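Local structure of hypothetical protein TTHC002 (Thermus thermophilus, 2DBS) at residues E6-L11 with P42-Q47; V14-L19 with D23-L28; V35-D40 with A46-W51; V64-L69 with I74-L79. The protein is of unknown function but is a small plasmid-encoded alpha/beta protein of the DUF5647 family that pairs with a second copy through a shared beta sheet. All coordinates share one frame; numbering follows the deposited sequence.

Contact 1. Residues E6-L11 with P42-Q47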
loop_
_atom_site.group_PDB
_atom_site.type_symbol
_atom_site.label_atom_id
_atom_site.label_comp_id
_atom_site.label_asym_id
_atom_site.label_seq_id
_atom_site.Cartn_x
_atom_site.Cartn_y
_atom_site.Cartn_z
ATOM N N GLU B 6 -5.054 17.592 2.682
ATOM C CA GLU B 6 -6.467 17.941 2.819
ATOM C C GLU B 6 -6.916 17.502 1.452
ATOM O O GLU B 6 -8.090 17.284 1.176
ATOM C CB GLU B 6 -6.635 19.449 2.874
ATOM C CG GLU B 6 -6.124 20.159 1.620
ATOM C CD GLU B 6 -6.972 21.354 1.223
ATOM O OE1 GLU B 6 -7.136 22.279 2.058
ATOM O OE2 GLU B 6 -7.480 21.362 0.077
ATOM N N ARG B 7 -5.892 17.431 0.609
ATOM C CA ARG B 7 -5.919 17.041 -0.793
ATOM C C ARG B 7 -6.558 15.671 -1.012
ATOM O O ARG B 7 -7.193 15.433 -2.036
ATOM C CB ARG B 7 -4.467 17.047 -1.305
ATOM C CG ARG B 7 -4.278 16.535 -2.694
ATOM C CD ARG B 7 -2.814 16.550 -3.086
ATOM N NE ARG B 7 -2.654 15.937 -4.403
ATOM C CZ ARG B 7 -2.927 16.542 -5.559
ATOM N NH1 ARG B 7 -3.363 17.794 -5.565
ATOM N NH2 ARG B 7 -2.799 15.884 -6.711
ATOM N N LEU B 8 -6.378 14.775 -0.051
ATOM C CA LEU B 8 -6.942 13.441 -0.150
ATOM C C LEU B 8 -8.440 13.504 -0.477
ATOM O O LEU B 8 -8.990 12.575 -1.060
ATOM C CB LEU B 8 -6.693 12.682 1.161
ATOM C CG LEU B 8 -5.216 12.542 1.586
ATOM C CD1 LEU B 8 -5.129 11.805 2.918
ATOM C CD2 LEU B 8 -4.417 11.791 0.523
ATOM N N ALA B 9 -9.094 14.607 -0.111
ATOM C CA ALA B 9 -10.524 14.793 -0.380
ATOM C C ALA B 9 -10.715 14.803 -1.886
ATOM O O ALA B 9 -11.601 14.151 -2.418
ATOM C CB ALA B 9 -11.005 16.110 0.214
ATOM N N GLU B 10 -9.865 15.565 -2.557
ATOM C CA GLU B 10 -9.876 15.660 -4.006
ATOM C C GLU B 10 -9.537 14.284 -4.609
ATOM O O GLU B 10 -10.281 13.751 -5.441
ATOM C CB GLU B 10 -8.839 16.695 -4.455
ATOM C CG GLU B 10 -8.707 16.822 -5.952
ATOM C CD GLU B 10 -7.611 17.768 -6.337
ATOM O OE1 GLU B 10 -7.397 17.955 -7.555
ATOM O OE2 GLU B 10 -6.967 18.321 -5.418
ATOM N N LEU B 11 -8.413 13.711 -4.184
ATOM C CA LEU B 11 -7.999 12.415 -4.699
ATOM C C LEU B 11 -9.042 11.327 -4.467
ATOM O O LEU B 11 -9.133 10.363 -5.233
ATOM C CB LEU B 11 -6.664 11.991 -4.075
ATOM C CG LEU B 11 -5.386 12.670 -4.577
ATOM C CD1 LEU B 11 -4.182 12.020 -3.903
ATOM C CD2 LEU B 11 -5.278 12.535 -6.087
ATOM N N PRO B 42 4.786 12.712 -0.934
ATOM C CA PRO B 42 5.210 12.393 0.432
ATOM C C PRO B 42 4.484 13.104 1.547
ATOM O O PRO B 42 4.052 12.474 2.509
ATOM C CB PRO B 42 6.703 12.716 0.417
ATOM C CG PRO B 42 6.814 13.790 -0.619
ATOM C CD PRO B 42 5.918 13.260 -1.704
ATOM N N GLU B 43 4.359 14.418 1.425
ATOM C CA GLU B 43 3.690 15.198 2.449
ATOM C C GLU B 43 2.232 14.731 2.637
ATOM O O GLU B 43 1.710 14.715 3.761
ATOM C CB GLU B 43 3.773 16.693 2.084
ATOM C CG GLU B 43 4.924 17.505 2.773
ATOM C CD GLU B 43 6.363 17.114 2.364
ATOM O OE1 GLU B 43 6.764 15.949 2.588
ATOM O OE2 GLU B 43 7.103 17.984 1.834
ATOM N N VAL B 44 1.597 14.308 1.541
ATOM C CA VAL B 44 0.209 13.838 1.558
ATOM C C VAL B 44 0.059 12.369 1.976
ATOM O O VAL B 44 -0.827 12.013 2.754
ATOM C CB VAL B 44 -0.427 13.991 0.159
ATOM C CG1 VAL B 44 -1.922 13.793 0.246
ATOM C CG2 VAL B 44 -0.082 15.347 -0.429
ATOM N N ALA B 45 0.919 11.515 1.431
ATOM C CA ALA B 45 0.875 10.082 1.720
ATOM C C ALA B 45 1.168 9.788 3.190
ATOM O O ALA B 45 0.565 8.911 3.793
ATOM C CB ALA B 45 1.864 9.358 0.835
ATOM N N ALA B 46 2.099 10.537 3.768
ATOM C CA ALA B 46 2.479 10.351 5.156
ATOM C C ALA B 46 1.319 10.691 6.085
ATOM O O ALA B 46 1.113 10.018 7.100
ATOM C CB ALA B 46 3.691 11.210 5.472
ATOM N N GLN B 47 0.556 11.727 5.743
ATOM C CA GLN B 47 -0.589 12.123 6.561
ATOM C C GLN B 47 -1.637 11.017 6.534
ATOM O O GLN B 47 -2.195 10.646 7.571
ATOM C CB GLN B 47 -1.215 13.419 6.030
ATOM C CG GLN B 47 -0.236 14.573 5.833
ATOM C CD GLN B 47 0.598 14.890 7.082
ATOM O OE1 GLN B 47 1.545 14.166 7.413
ATOM N NE2 GLN B 47 0.243 15.973 7.780
#
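Leu8 and Val44 join the N-terminal helix 8-20 to helix 42-53, the helix of the beta-alpha-beta unit 33-38, 42-53, 63-69; the first turns of both helices meet here, close to strand 33-38, which each also touches. The packing is apolar and small, burying 167 Å² in all. Methyl CD2 of Leu8 lies 3.2 Å from CG1 of Val44, tighter than an ordinary methyl contact, the two side chains lying alongside each other and pointing opposite ways. On Val44, CG1 stands anti to the backbone N (chi1 -168°), which leaves the other methyl, CG2, to meet Arg7, whose CD rests 4.0 Å from it. There the aliphatic part of the arginine serves as a hydrocarbon, its chain extended from CG to NE and passing across the valine. Val44 also touches Pro38 at the end of the strand. Electrostatics act farther along the arginine. Arg7 NE forms a salt bridge with Glu41, just ahead of helix 42-53. On its own segment, Arg7 NH1 and Glu10 OE2 make a long ion pair of 3.6 Å, a matter of charge alone, since the oxygen sits well out of the guanidinium plane and no N-H points at it.

Contact 2. Residues V14-L19 with D23-L28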
loop_
_atom_site.group_PDB
_atom_site.type_symbol
_atom_site.label_atom_id
_atom_site.label_comp_id
_atom_site.label_asym_id
_atom_site.label_seq_id
_atom_site.Cartn_x
_atom_site.Cartn_y
_atom_site.Cartn_z
ATOM N N VAL B 14 -11.388 11.616 -7.337
ATOM C CA VAL B 14 -10.867 10.969 -8.544
ATOM C C VAL B 14 -10.987 9.458 -8.448
ATOM O O VAL B 14 -11.189 8.781 -9.458
ATOM C CB VAL B 14 -9.394 11.329 -8.789
ATOM C CG1 VAL B 14 -8.946 10.762 -10.143
ATOM C CG2 VAL B 14 -9.215 12.834 -8.731
ATOM N N LEU B 15 -10.869 8.941 -7.227
ATOM C CA LEU B 15 -10.972 7.506 -6.985
ATOM C C LEU B 15 -12.375 6.991 -7.275
ATOM O O LEU B 15 -12.532 5.976 -7.942
ATOM C CB LEU B 15 -10.595 7.178 -5.542
ATOM C CG LEU B 15 -10.660 5.702 -5.159
ATOM C CD1 LEU B 15 -9.564 4.889 -5.841
ATOM C CD2 LEU B 15 -10.506 5.599 -3.674
HETATM N N MSE B 16 -13.397 7.687 -6.788
HETATM C CA MSE B 16 -14.760 7.231 -7.038
HETATM C C MSE B 16 -15.186 7.311 -8.506
HETATM O O MSE B 16 -15.998 6.500 -8.953
HETATM C CB MSE B 16 -15.781 7.970 -6.155
HETATM C CG MSE B 16 -17.198 7.329 -6.201
HETATM SE SE MSE B 16 -17.326 5.325 -5.885
HETATM C CE MSE B 16 -15.654 5.045 -4.915
ATOM N N GLN B 17 -14.650 8.270 -9.255
ATOM C CA GLN B 17 -14.980 8.365 -10.677
ATOM C C GLN B 17 -14.572 7.053 -11.343
ATOM O O GLN B 17 -15.282 6.534 -12.207
ATOM C CB GLN B 17 -14.255 9.551 -11.316
ATOM C CG GLN B 17 -14.703 10.874 -10.711
ATOM C CD GLN B 17 -14.119 12.074 -11.410
ATOM O OE1 GLN B 17 -14.197 12.173 -12.632
ATOM N NE2 GLN B 17 -13.544 13.004 -10.641
ATOM N N TYR B 18 -13.431 6.518 -10.908
ATOM C CA TYR B 18 -12.905 5.251 -11.408
ATOM C C TYR B 18 -13.730 4.083 -10.883
ATOM O O TYR B 18 -14.125 3.203 -11.635
ATOM C CB TYR B 18 -11.457 5.079 -10.965
ATOM C CG TYR B 18 -10.427 5.640 -11.919
ATOM C CD1 TYR B 18 -9.939 4.870 -12.976
ATOM C CD2 TYR B 18 -9.917 6.931 -11.754
ATOM C CE1 TYR B 18 -8.957 5.378 -13.843
ATOM C CE2 TYR B 18 -8.945 7.438 -12.618
ATOM C CZ TYR B 18 -8.471 6.657 -13.657
ATOM O OH TYR B 18 -7.516 7.145 -14.514
ATOM N N LEU B 19 -13.986 4.071 -9.585
ATOM C CA LEU B 19 -14.771 2.994 -9.010
ATOM C C LEU B 19 -16.133 2.918 -9.684
ATOM O O LEU B 19 -16.653 1.830 -9.940
ATOM C CB LEU B 19 -14.918 3.207 -7.504
ATOM C CG LEU B 19 -13.777 2.587 -6.693
ATOM C CD1 LEU B 19 -13.993 1.091 -6.658
ATOM C CD2 LEU B 19 -12.413 2.906 -7.311
ATOM N N ASP B 23 -16.360 0.688 -13.451
ATOM C CA ASP B 23 -16.769 -0.586 -12.845
ATOM C C ASP B 23 -15.722 -1.211 -11.909
ATOM O O ASP B 23 -15.230 -2.317 -12.149
ATOM C CB ASP B 23 -17.134 -1.577 -13.971
ATOM C CG ASP B 23 -17.545 -2.963 -13.457
ATOM O OD1 ASP B 23 -17.758 -3.874 -14.292
ATOM O OD2 ASP B 23 -17.656 -3.145 -12.224
ATOM N N LEU B 24 -15.393 -0.516 -10.829
ATOM C CA LEU B 24 -14.401 -1.037 -9.901
ATOM C C LEU B 24 -15.060 -1.392 -8.572
ATOM O O LEU B 24 -14.587 -2.269 -7.836
ATOM C CB LEU B 24 -13.303 0.008 -9.707
ATOM C CG LEU B 24 -11.861 -0.437 -9.937
ATOM C CD1 LEU B 24 -11.768 -1.302 -11.175
ATOM C CD2 LEU B 24 -10.975 0.790 -10.057
ATOM N N LEU B 25 -16.168 -0.707 -8.279
ATOM C CA LEU B 25 -16.922 -0.923 -7.043
ATOM C C LEU B 25 -17.123 -2.414 -6.815
ATOM O O LEU B 25 -17.079 -2.884 -5.679
ATOM C CB LEU B 25 -18.283 -0.217 -7.121
ATOM C CG LEU B 25 -18.591 0.921 -6.134
ATOM C CD1 LEU B 25 -17.524 1.996 -6.221
ATOM C CD2 LEU B 25 -19.959 1.510 -6.436
ATOM N N ARG B 26 -17.317 -3.159 -7.897
ATOM C CA ARG B 26 -17.526 -4.586 -7.775
ATOM C C ARG B 26 -16.517 -5.304 -6.896
ATOM O O ARG B 26 -16.891 -6.157 -6.115
ATOM C CB ARG B 26 -17.562 -5.242 -9.159
ATOM C CG ARG B 26 -16.357 -4.961 -10.041
ATOM C CD ARG B 26 -16.430 -5.796 -11.303
ATOM N NE ARG B 26 -15.360 -5.484 -12.244
ATOM C CZ ARG B 26 -14.084 -5.831 -12.095
ATOM N NH1 ARG B 26 -13.693 -6.515 -11.028
ATOM N NH2 ARG B 26 -13.197 -5.508 -13.030
ATOM N N GLU B 27 -15.243 -4.962 -6.994
ATOM C CA GLU B 27 -14.250 -5.662 -6.187
ATOM C C GLU B 27 -13.992 -5.111 -4.777
ATOM O O GLU B 27 -13.215 -5.683 -4.004
ATOM C CB GLU B 27 -12.944 -5.781 -6.982
ATOM C CG GLU B 27 -13.022 -6.860 -8.063
ATOM C CD GLU B 27 -11.740 -7.005 -8.859
ATOM O OE1 GLU B 27 -11.427 -6.099 -9.670
ATOM O OE2 GLU B 27 -11.045 -8.029 -8.669
ATOM N N LEU B 28 -14.667 -4.017 -4.439
ATOM C CA LEU B 28 -14.529 -3.410 -3.122
ATOM C C LEU B 28 -15.512 -4.056 -2.168
ATOM O O LEU B 28 -16.578 -4.501 -2.586
ATOM C CB LEU B 28 -14.849 -1.912 -3.183
ATOM C CG LEU B 28 -13.722 -0.908 -3.409
ATOM C CD1 LEU B 28 -14.292 0.495 -3.442
ATOM C CD2 LEU B 28 -12.704 -1.040 -2.294
#
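Leu19 O takes two backbone hydrogen bonds from the chain that turns back past the helix end, from Leu24 N at 2.8 Å and Leu25 N at 3.1 Å, the two donors arriving from opposite faces of the carbonyl plane. The Leu19 side chain then fills the angle between helix and returning loop. Its CD1 presses on CB of Leu24 and lies 3.3 Å from CD1 of Leu28, a tight pair, while CD2 meets Leu24 CD2 at 3.8 Å; the side chains of Leu24 and Leu28 both come across that of Leu19 rather than along it. This is a Schellman motif: Asp23, with positive phi (43°), is the C-prime residue, and the bond from Leu24 N to Leu19 O is its 6-to-1 link. Cutting Leu19 back to alanine is likely to leave Leu24 and Leu28 without the methyls that tie them to the helix, opening a gap beside the loop. Farther out, selenomethionine Met16, its chain bent at chi2 and chi3, brings SE near the side chain of Leu25, whose modelled position is less sure. At the polar side of the loop Arg26 bridges two acids, NE pairing with Asp23 OD2 at 3.3 Å and NH1 reaching Glu27 OE1 in a weak bond of 2.7 Å. Tyr18 and Leu24 also pack on Val85 of the second subunit.

Contact 3. Residues V35-D40 with A46-W51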
loop_
_atom_site.group_PDB
_atom_site.type_symbol
_atom_site.label_atom_id
_atom_site.label_comp_id
_atom_site.label_asym_id
_atom_site.label_seq_id
_atom_site.Cartn_x
_atom_site.Cartn_y
_atom_site.Cartn_z
ATOM N N VAL B 35 -7.704 3.914 2.486
ATOM C CA VAL B 35 -6.451 4.579 2.774
ATOM C C VAL B 35 -5.856 4.977 1.429
ATOM O O VAL B 35 -5.421 4.120 0.659
ATOM C CB VAL B 35 -5.473 3.645 3.519
ATOM C CG1 VAL B 35 -4.318 4.444 4.051
ATOM C CG2 VAL B 35 -6.198 2.921 4.651
ATOM N N LEU B 36 -5.871 6.279 1.148
ATOM C CA LEU B 36 -5.344 6.828 -0.096
ATOM C C LEU B 36 -3.869 7.155 0.035
ATOM O O LEU B 36 -3.512 8.043 0.776
ATOM C CB LEU B 36 -6.071 8.122 -0.465
ATOM C CG LEU B 36 -7.284 8.206 -1.390
ATOM C CD1 LEU B 36 -7.001 9.284 -2.435
ATOM C CD2 LEU B 36 -7.563 6.877 -2.058
ATOM N N LEU B 37 -3.004 6.466 -0.698
ATOM C CA LEU B 37 -1.577 6.759 -0.602
ATOM C C LEU B 37 -0.922 7.292 -1.870
ATOM O O LEU B 37 -0.531 6.529 -2.753
ATOM C CB LEU B 37 -0.793 5.531 -0.137
ATOM C CG LEU B 37 -1.115 4.988 1.242
ATOM C CD1 LEU B 37 -0.155 3.867 1.545
ATOM C CD2 LEU B 37 -1.019 6.072 2.283
ATOM N N PRO B 38 -0.802 8.621 -1.981
ATOM C CA PRO B 38 -0.165 9.199 -3.173
ATOM C C PRO B 38 1.340 8.875 -3.110
ATOM O O PRO B 38 2.103 9.587 -2.425
ATOM C CB PRO B 38 -0.427 10.696 -3.005
ATOM C CG PRO B 38 -1.684 10.734 -2.196
ATOM C CD PRO B 38 -1.466 9.661 -1.181
ATOM N N LEU B 39 1.769 7.808 -3.798
ATOM C CA LEU B 39 3.182 7.406 -3.780
ATOM C C LEU B 39 4.185 8.463 -4.218
ATOM O O LEU B 39 5.361 8.341 -3.907
ATOM C CB LEU B 39 3.400 6.146 -4.603
ATOM C CG LEU B 39 2.774 4.880 -4.017
ATOM C CD1 LEU B 39 3.290 3.687 -4.797
ATOM C CD2 LEU B 39 3.114 4.742 -2.524
ATOM N N ASP B 40 3.746 9.491 -4.941
ATOM C CA ASP B 40 4.673 10.531 -5.343
ATOM C C ASP B 40 4.400 11.881 -4.682
ATOM O O ASP B 40 4.904 12.912 -5.128
ATOM C CB ASP B 40 4.734 10.686 -6.869
ATOM C CG ASP B 40 3.420 11.120 -7.493
ATOM O OD1 ASP B 40 2.619 11.812 -6.835
ATOM O OD2 ASP B 40 3.208 10.780 -8.678
ATOM N N ALA B 46 2.099 10.537 3.768
ATOM C CA ALA B 46 2.479 10.351 5.156
ATOM C C ALA B 46 1.319 10.691 6.085
ATOM O O ALA B 46 1.113 10.018 7.100
ATOM C CB ALA B 46 3.691 11.210 5.472
ATOM N N GLN B 47 0.556 11.727 5.743
ATOM C CA GLN B 47 -0.589 12.123 6.561
ATOM C C GLN B 47 -1.637 11.017 6.534
ATOM O O GLN B 47 -2.195 10.646 7.571
ATOM C CB GLN B 47 -1.215 13.419 6.030
ATOM C CG GLN B 47 -0.236 14.573 5.833
ATOM C CD GLN B 47 0.598 14.890 7.082
ATOM O OE1 GLN B 47 1.545 14.166 7.413
ATOM N NE2 GLN B 47 0.243 15.973 7.780
ATOM N N ALA B 48 -1.900 10.498 5.337
ATOM C CA ALA B 48 -2.877 9.437 5.158
ATOM C C ALA B 48 -2.540 8.187 5.969
ATOM O O ALA B 48 -3.443 7.543 6.496
ATOM C CB ALA B 48 -2.994 9.085 3.691
ATOM N N LEU B 49 -1.261 7.822 6.069
ATOM C CA LEU B 49 -0.893 6.629 6.848
ATOM C C LEU B 49 -1.019 6.930 8.341
ATOM O O LEU B 49 -1.345 6.052 9.130
ATOM C CB LEU B 49 0.539 6.138 6.527
ATOM C CG LEU B 49 0.924 4.745 7.101
ATOM C CD1 LEU B 49 0.081 3.658 6.447
ATOM C CD2 LEU B 49 2.410 4.444 6.885
ATOM N N ALA B 50 -0.765 8.179 8.723
ATOM C CA ALA B 50 -0.887 8.586 10.112
ATOM C C ALA B 50 -2.317 8.312 10.560
ATOM O O ALA B 50 -2.554 7.671 11.582
ATOM C CB ALA B 50 -0.581 10.059 10.247
ATOM N N TRP B 51 -3.286 8.767 9.778
ATOM C CA TRP B 51 -4.663 8.565 10.180
ATOM C C TRP B 51 -5.092 7.104 10.161
ATOM O O TRP B 51 -5.992 6.702 10.905
ATOM C CB TRP B 51 -5.543 9.490 9.346
ATOM C CG TRP B 51 -4.964 10.863 9.463
ATOM C CD1 TRP B 51 -4.345 11.378 10.562
ATOM C CD2 TRP B 51 -4.811 11.840 8.429
ATOM N NE1 TRP B 51 -3.812 12.604 10.280
ATOM C CE2 TRP B 51 -4.094 12.921 8.981
ATOM C CE3 TRP B 51 -5.234 11.922 7.097
ATOM C CZ2 TRP B 51 -3.751 14.049 8.240
ATOM C CZ3 TRP B 51 -4.893 13.054 6.357
ATOM C CH2 TRP B 51 -4.172 14.106 6.936
#
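Ala48 turns its single methyl onto strand 33-38, and most of the contact gathers round it. CB comes to 3.1 Å from Leu36 O, a close approach of carbon to carbonyl oxygen, and to 3.9 Å from CD2 of Leu37. The backbones of Val35 and Leu37 bond to strand 63-69, and Leu36 O points away from that strand, toward Ala48 CB. Strand and helix are the first two elements of the beta-alpha-beta unit 33-38, 42-53, 63-69, whose two strands lie parallel and adjacent; segment 46-51 runs back at 156° to strand segment 35-38, the axes coming within 7.5 Å. Leu37 buries the next largest area after Ala48. With CG beside the backbone N (chi1 -63°), its side chain swings toward the helix and sets CD2 against the alanine methyl; the same CD2 reaches 4.2 Å from Leu49 N, along the helix backbone. Val35 CG1 approaches Ala48 O at 4.0 Å, and Val35 also touches Ala52 one turn on. Leu49, partly covered by the strand, packs on Arg75 of the second subunit. Ala48 meets Leu8 of helix 8-20 as well.

Contact 4. Residues V64-L69 with I74-L79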
loop_
_atom_site.group_PDB
_atom_site.type_symbol
_atom_site.label_atom_id
_atom_site.label_comp_id
_atom_site.label_asym_id
_atom_site.label_seq_id
_atom_site.Cartn_x
_atom_site.Cartn_y
_atom_site.Cartn_z
ATOM N N VAL B 64 -8.662 -0.637 2.580
ATOM C CA VAL B 64 -8.556 -0.644 1.139
ATOM C C VAL B 64 -7.508 0.413 0.826
ATOM O O VAL B 64 -7.689 1.578 1.150
ATOM C CB VAL B 64 -9.899 -0.281 0.460
ATOM C CG1 VAL B 64 -9.690 -0.085 -1.057
ATOM C CG2 VAL B 64 -10.938 -1.383 0.737
ATOM N N TYR B 65 -6.399 -0.012 0.230
ATOM C CA TYR B 65 -5.331 0.896 -0.127
ATOM C C TYR B 65 -5.444 1.274 -1.584
ATOM O O TYR B 65 -5.522 0.407 -2.428
ATOM C CB TYR B 65 -3.969 0.235 0.111
ATOM C CG TYR B 65 -3.469 0.397 1.520
ATOM C CD1 TYR B 65 -3.986 -0.378 2.555
ATOM C CD2 TYR B 65 -2.554 1.407 1.836
ATOM C CE1 TYR B 65 -3.612 -0.143 3.878
ATOM C CE2 TYR B 65 -2.178 1.649 3.138
ATOM C CZ TYR B 65 -2.710 0.878 4.154
ATOM O OH TYR B 65 -2.367 1.145 5.451
ATOM N N ALA B 66 -5.442 2.571 -1.871
ATOM C CA ALA B 66 -5.523 3.059 -3.227
ATOM C C ALA B 66 -4.210 3.754 -3.506
ATOM O O ALA B 66 -3.979 4.858 -3.023
ATOM C CB ALA B 66 -6.666 4.029 -3.352
ATOM N N LEU B 67 -3.339 3.097 -4.268
ATOM C CA LEU B 67 -2.025 3.662 -4.610
ATOM C C LEU B 67 -2.157 4.626 -5.778
ATOM O O LEU B 67 -2.565 4.241 -6.867
ATOM C CB LEU B 67 -1.026 2.559 -4.952
ATOM C CG LEU B 67 -0.698 1.560 -3.834
ATOM C CD1 LEU B 67 0.201 0.446 -4.363
ATOM C CD2 LEU B 67 -0.024 2.284 -2.684
ATOM N N PHE B 68 -1.803 5.882 -5.522
ATOM C CA PHE B 68 -1.912 6.955 -6.485
ATOM C C PHE B 68 -0.603 7.397 -7.088
ATOM O O PHE B 68 0.439 7.360 -6.442
ATOM C CB PHE B 68 -2.569 8.180 -5.832
ATOM C CG PHE B 68 -4.069 8.089 -5.733
ATOM C CD1 PHE B 68 -4.675 7.121 -4.938
ATOM C CD2 PHE B 68 -4.877 8.942 -6.477
ATOM C CE1 PHE B 68 -6.043 7.010 -4.895
ATOM C CE2 PHE B 68 -6.251 8.835 -6.438
ATOM C CZ PHE B 68 -6.836 7.870 -5.649
ATOM N N LEU B 69 -0.679 7.825 -8.342
ATOM C CA LEU B 69 0.457 8.353 -9.086
ATOM C C LEU B 69 -0.057 9.519 -9.924
ATOM O O LEU B 69 -1.130 9.423 -10.533
ATOM C CB LEU B 69 1.053 7.311 -10.023
ATOM C CG LEU B 69 2.435 6.798 -9.636
ATOM C CD1 LEU B 69 3.015 6.040 -10.811
ATOM C CD2 LEU B 69 3.331 7.967 -9.233
ATOM N N ILE B 74 -3.635 4.047 -9.430
ATOM C CA ILE B 74 -2.898 3.106 -10.270
ATOM C C ILE B 74 -3.172 1.649 -9.825
ATOM O O ILE B 74 -3.156 0.732 -10.639
ATOM C CB ILE B 74 -1.372 3.437 -10.246
ATOM C CG1 ILE B 74 -1.153 4.839 -10.803
ATOM C CG2 ILE B 74 -0.596 2.469 -11.089
ATOM C CD1 ILE B 74 -1.681 5.009 -12.210
ATOM N N ARG B 75 -3.454 1.442 -8.545
ATOM C CA ARG B 75 -3.749 0.102 -8.069
ATOM C C ARG B 75 -4.443 0.105 -6.712
ATOM O O ARG B 75 -4.247 1.015 -5.915
ATOM C CB ARG B 75 -2.460 -0.724 -8.000
ATOM C CG ARG B 75 -2.632 -2.069 -7.325
ATOM C CD ARG B 75 -1.333 -2.833 -7.292
ATOM N NE ARG B 75 -1.035 -3.468 -8.566
ATOM C CZ ARG B 75 0.130 -4.038 -8.861
ATOM N NH1 ARG B 75 1.108 -4.049 -7.970
ATOM N NH2 ARG B 75 0.317 -4.596 -10.054
ATOM N N LEU B 76 -5.262 -0.917 -6.468
ATOM C CA LEU B 76 -5.983 -1.068 -5.210
ATOM C C LEU B 76 -5.565 -2.388 -4.532
ATOM O O LEU B 76 -5.569 -3.437 -5.168
ATOM C CB LEU B 76 -7.498 -1.080 -5.457
ATOM C CG LEU B 76 -8.273 0.067 -6.128
ATOM C CD1 LEU B 76 -9.736 -0.191 -5.912
ATOM C CD2 LEU B 76 -7.950 1.418 -5.531
ATOM N N LEU B 77 -5.197 -2.332 -3.250
ATOM C CA LEU B 77 -4.779 -3.517 -2.497
ATOM C C LEU B 77 -5.900 -3.856 -1.530
ATOM O O LEU B 77 -6.222 -3.058 -0.653
ATOM C CB LEU B 77 -3.497 -3.215 -1.717
ATOM C CG LEU B 77 -2.470 -2.451 -2.561
ATOM C CD1 LEU B 77 -1.484 -1.726 -1.702
ATOM C CD2 LEU B 77 -1.770 -3.424 -3.503
ATOM N N LEU B 78 -6.521 -5.018 -1.717
ATOM C CA LEU B 78 -7.615 -5.459 -0.857
ATOM C C LEU B 78 -7.053 -6.251 0.306
ATOM O O LEU B 78 -6.538 -7.360 0.146
ATOM C CB LEU B 78 -8.618 -6.310 -1.637
ATOM C CG LEU B 78 -9.649 -5.626 -2.564
ATOM C CD1 LEU B 78 -9.610 -4.118 -2.387
ATOM C CD2 LEU B 78 -9.386 -6.026 -4.025
ATOM N N LEU B 79 -7.171 -5.647 1.481
ATOM C CA LEU B 79 -6.672 -6.193 2.732
ATOM C C LEU B 79 -6.988 -7.640 3.091
ATOM O O LEU B 79 -8.135 -8.096 3.005
ATOM C CB LEU B 79 -7.152 -5.316 3.903
ATOM C CG LEU B 79 -6.677 -5.656 5.334
ATOM C CD1 LEU B 79 -5.223 -5.218 5.435
ATOM C CD2 LEU B 79 -7.533 -4.974 6.425
#
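Tyr65 and Leu77 form a hydrogen-bonded pair at the heart of the beta hairpin 63-69/72-79, with Leu77 N giving a bond of 2.9 Å to Tyr65 O in its carbonyl plane and Tyr65 N answering to Leu77 O at 3.2 Å. Nearer the turn the register shifts: Ile74 and Arg75 both face Leu67, a classic beta bulge, and Leu67 O takes Ile74 N at 2.8 Å plus a weak bond from Arg75 N. Leu67 N in return meets Arg75 O nearly along the C=O axis.

The tight spot lies beside this bulge, where Leu69 CB and Ile74 CG1 are 3.4 Å apart. The Leu77 cluster is well packed: Leu77 CD1 touches Tyr65 CB at 3.6 Å and lies 3.8 Å from Leu67 CD1, the two leucines crossing at about a right angle; CG of Leu77 sits beside its backbone N (chi1 -44°), which brings CD1 to both. On the other face Leu76 CD2 rests 3.6 Å from Ala66 CB, where Leu15 of helix 8-20 also touches both residues. Looser are Val64 CG1 and Leu78 CD1, 4.2 Å apart, with Leu78 only partly buried. Replacing Leu77 by an alanine is likely to open a gap beside Tyr65 CB and Leu67 CD1 and to cost Tyr65 of the second subunit a packing partner.

Arg75 is the one charged residue of the two segments; its end leads away to the second subunit, to long, weak ion pairs with Glu82 and Glu84 and a weak hydrogen bond to Tyr65 OH there. Within the hairpin, backbone bonds set the register and leucines pack both faces.

Overall arrangement
From the N terminus, helix 8-20 opens two loops. Contact 2 closes the shorter, joining the helix end to the loop that follows, and lies within the longer one that contact 1 closes against helix 42-53. Contact 3 starts inside this longer loop, on strand 33-38, and ends on the same helix as contact 1, sharing Ala46 and Gln47. Contact 4 comes last, in series with the others, as a hairpin beside strand 33-38. Contacts 1 and 3 sit about 6 Å apart, centre to centre, while contacts 2 and 3 lie about 19 Å apart on opposite sides of the chain's centre. Leu11, Leu15, Leu36 and Phe68 link them through helix 8-20 and the sheet.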